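Local coordinates for peptidase S9 prolyl oligopeptidase catalytic domain-containing protein (Pyrococcus horikoshii, PDB 4HXF) that probably acts as a serine peptidase of the acylaminoacyl-peptidase type, cleaving peptides inside a hexamer that compartmentalises its own active sites, at residues N39-T44 and R587-R592; Y314-A319 and G330-L335; N414-N419 and G434-Q439. All coordinates share one frame; numbering follows the deposited sequence. Where two conformers were deposited one is given.

Contact 1: N39-T44 and R587-R592; sequences NKYENT and RHRMKR
Asn39, just before propeller strand 40-49, reaches the first turn of helix 586-605 in the hydrolase domain and meets Arg587 twice. Its OD1 accepts the backbone N-H of Arg587 at 2.8 Å in a nearly straight bond, although the donor lies 36° out of the carbonyl plane. With CG swung opposite the backbone N (chi1 -162°), the amide extends from the bulge at Asn39 and Lys40 to the helix. Its ND2 sits over one face of the Arg587 guanidinium, 3.4 Å from CZ, too far toward the rim for a centred stack and with no bond to NH1. Arg587 instead spends its charge on Asp130 of a second subunit, so one residue serves both the domain contact and the hexamer.

Tyr41 makes the other bridge. Arg589 NH1 donates to its OH at 2.9 Å, and ring and guanidinium are nearly coplanar, 19° apart, each met at its edge. The same hydroxyl is bonded to the carbonyl of Gly584, while Arg589 NE binds Ser581 O and NH2 binds Tyr593 OH, which together fix the orientation of the guanidinium. The chemistry thus implies a directional, polar junction between propeller and hydrolase, made by individual hydrogen bonds more than by apolar packing.

Contact 2: Y314-A319 and G330-L335; sequences YLKETA and GEERQL
Glu332 spans the gap between two strands of one propeller blade, its carboxylate held by Tyr314 and Lys316. The blade is a four-stranded antiparallel sheet of the beta-propeller, and the strands concerned, 312-317 and 332-334, are not neighbours: strand 324-328 runs between them. The nearest CA atoms, Lys316 and Gln334, are accordingly 9.4 Å apart, and the contact is made by side chains reaching across the middle strand.

In the first shell each carboxylate oxygen has its own donor. Tyr314 OH donates a hydrogen bond to Glu332 OE1 at 2.5 Å, a short bond that uses the anti lone pair and approaches at the edge of the phenol ring, with ring and carboxylate planes 57° apart. Lys316 NZ forms a salt bridge with OE2 on the syn side, 32° out of the carboxylate plane. Two donors on separate oxygens should restrict rotation of the carboxylate, and the lysine probably favours the ionised carboxylate.

Further out, the backbones set the stage. Tyr314 and Lys316 lie two residues apart on their strand and are bonded through their main chains to Tyr326 and Glu324 of the middle strand. The ring of Tyr326 also receives Lys316 in a cation-pi contact and touches Glu332. Tyr314 is packed by Ile303 and Phe306 of strand 302-308 and by Trp328. Glu332 comes from the outer strand almost fully stretched: the extended chain beyond CG carries the carboxylate on to Lys316, while CG itself, anti to the backbone N (chi1 172°), lies 3.2 Å from Tyr314 OH.

Contact 3: N414-N419 and G434-Q439; sequences NPRGSN and GLEDFQ
A type II beta turn, Pro415 to Ser418, follows strand 409-413 of the alpha/beta-hydrolase sheet and packs against the first turn of helix 436-451. Gly417, with its positive phi, occupies the third position of the turn. Pro415 O accepts hydrogen bonds from both the backbone N-H and the OG of Ser418, the hydroxyl lying in the carbonyl plane on a lone pair, and Ser418 OG is also bonded to His385.

Across the interface the contact is mainly apolar. Pro415 CB rests 3.9 Å from Asp437 CB, and Arg416 lays its CD 3.5 Å from Glu436 CB, which sits over one face of the guanidinium. The charged ends of that pair do not meet: Arg416 turns to Asp440 and Asp360, whereas Glu436 pairs with Arg432. One water joins the two segments, donating to Arg416 O at 2.7 Å and to Asp437 OD2 at 2.8 Å. Asp437 CG stands between backbone N and carbonyl carbon (chi1 66°), which turns the carboxylate back toward the helix start, where OD1 accepts the N-H of Gly434 through its syn lone pair.

OD2 also binds the hydroxyl of Tyr467, a residue lining the inhibitor pocket, making Asp437 a second-shell neighbour of that site. Around the contact, Met471 of helix 467-478 touches Asp437, Phe425 of helix 423-427 lies against Arg416 and Ser418, and Leu361 of strand 361-368 meets the Arg416 side chain.

The three contacts divide between the two domains and the seam joining them. Contact 1 links propeller to hydrolase and is partly buried, with a neighbouring subunit engaging its helix; contact 2, also partly buried, stays within one propeller blade, and contact 3 within the hydrolase domain. No structural element is common to any two. Contact 3 is the most buried and relies on carbon packing plus a bridging water, the charged ends of Arg416 and Glu436 paired with residues outside the two segments. Contact 2 depends on a carboxylate with two donors, contact 1 on neutral oxygens that accept one backbone N-H and one guanidinium N-H. Contacts 1 and 3 lie on opposite sides of the chain's centre, their centres about 33 Å apart.

Contact 1: N39-T44 and R587-R592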
loop_
_atom_site.group_PDB
_atom_site.type_symbol
_atom_site.label_atom_id
_atom_site.label_comp_id
_atom_site.label_asym_id
_atom_site.label_seq_id
_atom_site.Cartn_x
_atom_site.Cartn_y
_atom_site.Cartn_z
ATOM N N ASN A 39 12.624 -18.291 -0.770
ATOM C CA ASN A 39 12.360 -19.081 0.418
ATOM C C ASN A 39 11.025 -19.774 0.445
ATOM O O ASN A 39 10.283 -19.839 1.437
ATOM C CB ASN A 39 12.660 -18.272 1.714
ATOM C CG ASN A 39 12.816 -19.202 2.917
ATOM O OD1 ASN A 39 13.222 -20.338 2.768
ATOM N ND2 ASN A 39 12.395 -18.739 4.130
ATOM N N LYS A 40 10.696 -20.402 -0.687
ATOM C CA LYS A 40 9.470 -21.101 -0.847
ATOM C C LYS A 40 9.631 -22.384 -1.631
ATOM O O LYS A 40 10.583 -22.487 -2.413
ATOM C CB LYS A 40 8.452 -20.256 -1.728
ATOM C CG LYS A 40 8.025 -18.967 -1.089
ATOM C CD LYS A 40 7.246 -18.113 -2.098
ATOM N N TYR A 41 8.739 -23.335 -1.424
ATOM C CA TYR A 41 8.600 -24.496 -2.255
ATOM C C TYR A 41 7.681 -24.133 -3.442
ATOM O O TYR A 41 6.661 -23.461 -3.247
ATOM C CB TYR A 41 8.025 -25.646 -1.519
ATOM C CG TYR A 41 9.038 -26.186 -0.505
ATOM C CD1 TYR A 41 8.947 -25.831 0.822
ATOM C CD2 TYR A 41 10.073 -26.965 -0.929
ATOM C CE1 TYR A 41 9.891 -26.312 1.738
ATOM C CE2 TYR A 41 10.994 -27.475 -0.053
ATOM C CZ TYR A 41 10.911 -27.090 1.292
ATOM O OH TYR A 41 11.779 -27.627 2.245
ATOM N N GLU A 42 8.062 -24.516 -4.617
ATOM C CA GLU A 42 7.257 -24.320 -5.842
ATOM C C GLU A 42 6.769 -25.657 -6.271
ATOM O O GLU A 42 7.510 -26.643 -6.268
ATOM C CB GLU A 42 8.162 -23.724 -6.909
ATOM C CG GLU A 42 8.712 -22.356 -6.584
ATOM C CD GLU A 42 9.755 -21.832 -7.563
ATOM O OE1 GLU A 42 10.262 -22.636 -8.333
ATOM O OE2 GLU A 42 10.161 -20.646 -7.456
ATOM N N ASN A 43 5.465 -25.735 -6.613
ATOM C CA ASN A 43 4.806 -26.921 -7.002
ATOM C C ASN A 43 4.193 -26.747 -8.414
ATOM O O ASN A 43 3.571 -25.722 -8.698
ATOM C CB ASN A 43 3.653 -27.341 -6.090
ATOM C CG ASN A 43 4.085 -27.567 -4.684
ATOM O OD1 ASN A 43 3.587 -26.881 -3.757
ATOM N ND2 ASN A 43 4.923 -28.450 -4.503
ATOM N N THR A 44 4.493 -27.717 -9.260
ATOM C CA THR A 44 3.982 -27.843 -10.648
ATOM C C THR A 44 3.437 -29.187 -10.896
ATOM O O THR A 44 4.105 -30.193 -10.651
ATOM C CB THR A 44 5.100 -27.515 -11.690
ATOM O OG1 THR A 44 5.737 -26.252 -11.376
ATOM C CG2 THR A 44 4.542 -27.446 -13.175
ATOM N N ARG A 587 15.403 -21.928 3.366
ATOM C CA ARG A 587 16.489 -21.225 4.083
ATOM C C ARG A 587 16.738 -21.780 5.472
ATOM O O ARG A 587 17.901 -21.949 5.957
ATOM C CB ARG A 587 16.164 -19.702 4.172
ATOM C CG ARG A 587 17.289 -18.802 4.696
ATOM C CD ARG A 587 16.834 -17.334 4.837
ATOM N NE ARG A 587 15.760 -17.239 5.840
ATOM C CZ ARG A 587 14.589 -16.613 5.708
ATOM N NH1 ARG A 587 14.249 -15.925 4.596
ATOM N NH2 ARG A 587 13.694 -16.673 6.676
ATOM N N HIS A 588 15.665 -22.096 6.168
ATOM C CA HIS A 588 15.744 -22.842 7.424
ATOM C C HIS A 588 16.543 -24.158 7.295
ATOM O O HIS A 588 17.472 -24.457 8.039
ATOM C CB HIS A 588 14.291 -23.078 7.876
ATOM C CG HIS A 588 14.083 -24.116 8.958
ATOM N ND1 HIS A 588 13.171 -23.916 9.978
ATOM C CD2 HIS A 588 14.587 -25.372 9.146
ATOM C CE1 HIS A 588 13.067 -25.044 10.695
ATOM N NE2 HIS A 588 13.938 -25.932 10.245
ATOM N N ARG A 589 16.206 -24.951 6.257
ATOM C CA ARG A 589 16.881 -26.193 6.081
ATOM C C ARG A 589 18.336 -26.058 5.717
ATOM O O ARG A 589 19.157 -26.807 6.205
ATOM C CB ARG A 589 16.146 -26.959 4.961
ATOM C CG ARG A 589 14.825 -27.559 5.428
ATOM C CD ARG A 589 14.104 -28.207 4.262
ATOM N NE ARG A 589 14.822 -29.385 3.940
ATOM C CZ ARG A 589 14.772 -30.017 2.737
ATOM N NH1 ARG A 589 13.936 -29.585 1.814
ATOM N NH2 ARG A 589 15.538 -31.111 2.497
ATOM N N MET A 590 18.666 -25.083 4.889
ATOM C CA MET A 590 20.065 -24.767 4.528
ATOM C C MET A 590 20.907 -24.479 5.798
ATOM O O MET A 590 22.021 -24.978 5.968
ATOM C CB MET A 590 20.029 -23.611 3.591
ATOM C CG MET A 590 21.386 -23.178 3.135
ATOM S SD MET A 590 22.147 -21.968 4.199
ATOM C CE MET A 590 20.913 -20.651 4.256
ATOM N N LYS A 591 20.316 -23.681 6.704
ATOM C CA LYS A 591 21.018 -23.248 7.947
ATOM C C LYS A 591 21.172 -24.446 8.853
ATOM O O LYS A 591 22.277 -24.634 9.433
ATOM C CB LYS A 591 20.303 -22.136 8.707
ATOM C CG LYS A 591 20.386 -20.785 7.931
ATOM C CD LYS A 591 19.582 -19.704 8.628
ATOM C CE LYS A 591 19.806 -18.431 7.857
ATOM N NZ LYS A 591 18.962 -17.317 8.359
ATOM N N ARG A 592 20.184 -25.328 8.925
ATOM C CA ARG A 592 20.360 -26.558 9.688
ATOM C C ARG A 592 21.452 -27.417 9.121
ATOM O O ARG A 592 22.297 -27.937 9.876
ATOM C CB ARG A 592 19.049 -27.369 9.791
ATOM C CG ARG A 592 19.263 -28.695 10.484
ATOM C CD ARG A 592 18.055 -29.562 10.563
ATOM N NE ARG A 592 18.461 -30.964 10.818
ATOM C CZ ARG A 592 18.946 -31.813 9.917
ATOM N NH1 ARG A 592 19.341 -33.026 10.289
ATOM N NH2 ARG A 592 18.998 -31.508 8.630
#

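Contact 2: Y314-A319 and G330-L335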
loop_
_atom_site.group_PDB
_atom_site.type_symbol
_atom_site.label_atom_id
_atom_site.label_comp_id
_atom_site.label_asym_id
_atom_site.label_seq_id
_atom_site.Cartn_x
_atom_site.Cartn_y
_atom_site.Cartn_z
ATOM N N TYR A 314 4.778 -45.891 -10.709
ATOM C CA TYR A 314 5.269 -45.728 -9.349
ATOM C C TYR A 314 6.507 -44.882 -9.301
ATOM O O TYR A 314 7.277 -44.770 -10.227
ATOM C CB TYR A 314 5.514 -47.129 -8.737
ATOM C CG TYR A 314 6.400 -48.072 -9.485
ATOM C CD1 TYR A 314 5.847 -48.969 -10.408
ATOM C CD2 TYR A 314 7.788 -48.118 -9.275
ATOM C CE1 TYR A 314 6.623 -49.849 -11.098
ATOM C CE2 TYR A 314 8.607 -49.032 -9.960
ATOM C CZ TYR A 314 7.991 -49.939 -10.837
ATOM O OH TYR A 314 8.754 -50.825 -11.504
ATOM N N LEU A 315 6.705 -44.318 -8.129
ATOM C CA LEU A 315 7.923 -43.517 -7.859
ATOM C C LEU A 315 8.894 -44.400 -7.065
ATOM O O LEU A 315 8.499 -44.955 -6.030
ATOM C CB LEU A 315 7.550 -42.324 -6.979
ATOM C CG LEU A 315 6.809 -41.132 -7.538
ATOM C CD1 LEU A 315 6.417 -40.071 -6.545
ATOM C CD2 LEU A 315 7.649 -40.472 -8.693
ATOM N N LYS A 316 10.146 -44.508 -7.533
ATOM C CA LYS A 316 11.170 -45.334 -6.902
ATOM C C LYS A 316 12.328 -44.383 -6.501
ATOM O O LYS A 316 12.821 -43.602 -7.361
ATOM C CB LYS A 316 11.648 -46.399 -7.827
ATOM C CG LYS A 316 12.815 -47.253 -7.185
ATOM C CD LYS A 316 13.806 -47.801 -8.171
ATOM C CE LYS A 316 13.196 -48.689 -9.233
ATOM N NZ LYS A 316 14.243 -49.342 -10.094
ATOM N N GLU A 317 12.677 -44.391 -5.215
ATOM C CA GLU A 317 13.851 -43.728 -4.707
ATOM C C GLU A 317 14.892 -44.801 -4.355
ATOM O O GLU A 317 14.524 -45.908 -4.012
ATOM C CB GLU A 317 13.418 -42.931 -3.498
ATOM C CG GLU A 317 14.424 -42.192 -2.744
ATOM C CD GLU A 317 13.801 -41.162 -1.871
ATOM O OE1 GLU A 317 14.235 -41.074 -0.742
ATOM O OE2 GLU A 317 12.880 -40.407 -2.281
ATOM N N THR A 318 16.181 -44.444 -4.344
ATOM C CA THR A 318 17.269 -45.324 -3.966
ATOM C C THR A 318 18.208 -44.568 -2.991
ATOM O O THR A 318 17.954 -43.412 -2.676
ATOM C CB THR A 318 18.075 -45.799 -5.183
ATOM O OG1 THR A 318 18.769 -44.636 -5.702
ATOM C CG2 THR A 318 17.102 -46.398 -6.259
ATOM N N ALA A 319 19.221 -45.264 -2.425
ATOM C CA ALA A 319 20.172 -44.642 -1.505
ATOM C C ALA A 319 20.888 -43.463 -2.162
ATOM O O ALA A 319 21.256 -42.546 -1.436
ATOM C CB ALA A 319 21.223 -45.615 -1.020
ATOM N N GLY A 330 4.759 -55.571 -17.239
ATOM C CA GLY A 330 5.513 -56.801 -17.378
ATOM C C GLY A 330 6.997 -56.694 -17.132
ATOM O O GLY A 330 7.609 -57.653 -16.692
ATOM N N GLU A 331 7.592 -55.516 -17.433
ATOM C CA GLU A 331 8.909 -55.165 -16.933
ATOM C C GLU A 331 8.877 -53.691 -16.556
ATOM O O GLU A 331 7.993 -52.988 -17.001
ATOM C CB GLU A 331 9.941 -55.338 -18.015
ATOM C CG GLU A 331 10.669 -56.671 -17.950
ATOM C CD GLU A 331 11.145 -57.091 -19.316
ATOM O OE1 GLU A 331 11.511 -56.183 -20.107
ATOM O OE2 GLU A 331 11.112 -58.317 -19.601
ATOM N N GLU A 332 9.856 -53.297 -15.774
ATOM C CA GLU A 332 9.944 -51.915 -15.287
ATOM C C GLU A 332 10.591 -51.090 -16.389
ATOM O O GLU A 332 11.666 -51.525 -16.902
ATOM C CB GLU A 332 10.817 -51.879 -14.068
ATOM C CG GLU A 332 11.148 -50.458 -13.586
ATOM C CD GLU A 332 11.930 -50.499 -12.297
ATOM O OE1 GLU A 332 11.285 -50.751 -11.251
ATOM O OE2 GLU A 332 13.166 -50.410 -12.368
ATOM N N ARG A 333 9.994 -49.929 -16.688
ATOM C CA ARG A 333 10.567 -48.941 -17.627
ATOM C C ARG A 333 10.694 -47.650 -16.816
ATOM O O ARG A 333 9.713 -47.193 -16.285
ATOM C CB ARG A 333 9.589 -48.682 -18.791
ATOM C CG ARG A 333 10.160 -47.863 -19.979
ATOM C CD ARG A 333 9.349 -47.966 -21.316
ATOM N NE ARG A 333 8.320 -46.917 -21.529
ATOM N N GLN A 334 11.862 -47.038 -16.836
ATOM C CA GLN A 334 11.966 -45.700 -16.229
ATOM C C GLN A 334 11.323 -44.625 -17.138
ATOM O O GLN A 334 11.576 -44.663 -18.387
ATOM C CB GLN A 334 13.401 -45.413 -15.945
ATOM C CG GLN A 334 13.634 -44.062 -15.173
ATOM C CD GLN A 334 15.098 -43.867 -14.880
ATOM O OE1 GLN A 334 15.890 -44.788 -15.041
ATOM N NE2 GLN A 334 15.504 -42.645 -14.508
ATOM N N LEU A 335 10.437 -43.811 -16.608
ATOM C CA LEU A 335 9.701 -42.800 -17.344
ATOM C C LEU A 335 10.423 -41.475 -17.228
ATOM O O LEU A 335 10.319 -40.683 -18.163
ATOM C CB LEU A 335 8.205 -42.568 -16.913
ATOM C CG LEU A 335 7.395 -43.869 -17.138
ATOM C CD1 LEU A 335 5.975 -43.529 -16.699
ATOM C CD2 LEU A 335 7.535 -44.177 -18.632
#

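Contact 3: N414-N419 and G434-Q439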
loop_
_atom_site.group_PDB
_atom_site.type_symbol
_atom_site.label_atom_id
_atom_site.label_comp_id
_atom_site.label_asym_id
_atom_site.label_seq_id
_atom_site.Cartn_x
_atom_site.Cartn_y
_atom_site.Cartn_z
ATOM N N ASN A 414 19.596 -51.316 11.579
ATOM C CA ASN A 414 18.187 -51.436 12.005
ATOM C C ASN A 414 18.136 -52.269 13.301
ATOM O O ASN A 414 18.133 -53.523 13.265
ATOM C CB ASN A 414 17.360 -52.083 10.899
ATOM C CG ASN A 414 16.945 -51.106 9.813
ATOM O OD1 ASN A 414 16.718 -49.921 10.112
ATOM N ND2 ASN A 414 16.771 -51.588 8.536
ATOM N N PRO A 415 18.127 -51.604 14.455
ATOM C CA PRO A 415 18.126 -52.403 15.710
ATOM C C PRO A 415 16.754 -53.016 15.896
ATOM O O PRO A 415 15.762 -52.618 15.207
ATOM C CB PRO A 415 18.355 -51.350 16.794
ATOM C CG PRO A 415 17.952 -50.091 16.169
ATOM C CD PRO A 415 18.179 -50.135 14.669
ATOM N N ARG A 416 16.616 -53.955 16.816
ATOM C CA ARG A 416 15.279 -54.390 17.184
ATOM C C ARG A 416 14.421 -53.213 17.626
ATOM O O ARG A 416 14.864 -52.178 18.124
ATOM C CB ARG A 416 15.373 -55.467 18.304
ATOM C CG ARG A 416 15.697 -54.901 19.738
ATOM C CD ARG A 416 16.157 -56.044 20.643
ATOM N NE ARG A 416 17.458 -56.521 20.190
ATOM C CZ ARG A 416 17.949 -57.712 20.376
ATOM N NH1 ARG A 416 17.301 -58.630 21.111
ATOM N NH2 ARG A 416 19.112 -58.026 19.887
ATOM N N GLY A 417 13.170 -53.347 17.196
ATOM C CA GLY A 417 12.214 -52.265 17.217
ATOM C C GLY A 417 11.954 -51.686 15.829
ATOM O O GLY A 417 10.902 -51.051 15.637
ATOM N N SER A 418 12.884 -51.816 14.873
ATOM C CA SER A 418 12.741 -51.239 13.552
ATOM C C SER A 418 11.611 -51.906 12.789
ATOM O O SER A 418 11.280 -53.135 13.002
ATOM C CB SER A 418 13.979 -51.414 12.756
ATOM O OG SER A 418 15.151 -50.792 13.325
ATOM N N ASN A 419 11.069 -51.168 11.857
ATOM C CA ASN A 419 10.255 -51.771 10.783
ATOM C C ASN A 419 11.070 -52.540 9.798
ATOM O O ASN A 419 12.279 -52.410 9.728
ATOM C CB ASN A 419 9.457 -50.665 10.036
ATOM C CG ASN A 419 8.063 -51.131 9.634
ATOM O OD1 ASN A 419 7.785 -52.336 9.570
ATOM N ND2 ASN A 419 7.157 -50.166 9.449
ATOM N N GLY A 434 16.466 -48.163 24.919
ATOM C CA GLY A 434 17.821 -47.872 25.477
ATOM C C GLY A 434 18.520 -49.113 25.984
ATOM O O GLY A 434 19.675 -49.083 26.387
ATOM N N LEU A 435 17.839 -50.275 25.948
ATOM C CA LEU A 435 18.404 -51.503 26.489
ATOM C C LEU A 435 18.966 -52.333 25.348
ATOM O O LEU A 435 20.014 -51.990 24.834
ATOM C CB LEU A 435 17.365 -52.254 27.384
ATOM C CG LEU A 435 16.772 -51.433 28.548
ATOM C CD1 LEU A 435 15.802 -52.247 29.388
ATOM C CD2 LEU A 435 17.945 -50.844 29.399
ATOM N N GLU A 436 18.285 -53.376 24.919
ATOM C CA GLU A 436 18.861 -54.215 23.823
ATOM C C GLU A 436 19.043 -53.428 22.519
ATOM O O GLU A 436 19.998 -53.666 21.769
ATOM C CB GLU A 436 18.014 -55.452 23.580
ATOM C CG GLU A 436 18.007 -56.505 24.661
ATOM C CD GLU A 436 17.128 -56.120 25.849
ATOM O OE1 GLU A 436 16.128 -55.347 25.786
ATOM O OE2 GLU A 436 17.435 -56.610 26.938
ATOM N N ASP A 437 18.146 -52.492 22.174
ATOM C CA ASP A 437 18.314 -51.741 20.938
ATOM C C ASP A 437 19.603 -50.944 20.883
ATOM O O ASP A 437 20.286 -50.879 19.862
ATOM C CB ASP A 437 17.083 -50.940 20.501
ATOM C CG ASP A 437 16.687 -49.752 21.447
ATOM O OD1 ASP A 437 17.173 -49.677 22.584
ATOM O OD2 ASP A 437 15.829 -48.952 21.017
ATOM N N PHE A 438 19.972 -50.311 21.998
ATOM C CA PHE A 438 21.225 -49.639 22.093
ATOM C C PHE A 438 22.404 -50.573 21.982
ATOM O O PHE A 438 23.355 -50.286 21.303
ATOM C CB PHE A 438 21.300 -48.872 23.408
ATOM C CG PHE A 438 22.625 -48.113 23.616
ATOM C CD1 PHE A 438 23.086 -47.232 22.643
ATOM C CD2 PHE A 438 23.341 -48.271 24.760
ATOM C CE1 PHE A 438 24.310 -46.528 22.827
ATOM C CE2 PHE A 438 24.525 -47.603 24.962
ATOM C CZ PHE A 438 25.001 -46.745 24.005
ATOM N N GLN A 439 22.275 -51.750 22.563
ATOM C CA GLN A 439 23.279 -52.796 22.390
ATOM C C GLN A 439 23.432 -53.175 20.967
ATOM O O GLN A 439 24.568 -53.464 20.508
ATOM C CB GLN A 439 22.961 -54.024 23.292
ATOM C CG GLN A 439 23.030 -53.665 24.811
ATOM C CD GLN A 439 24.388 -53.078 25.280
ATOM O OE1 GLN A 439 25.444 -53.614 24.952
ATOM N NE2 GLN A 439 24.349 -51.950 26.026
HETATM O O HOH W 1 14.600 -49.565 18.593
#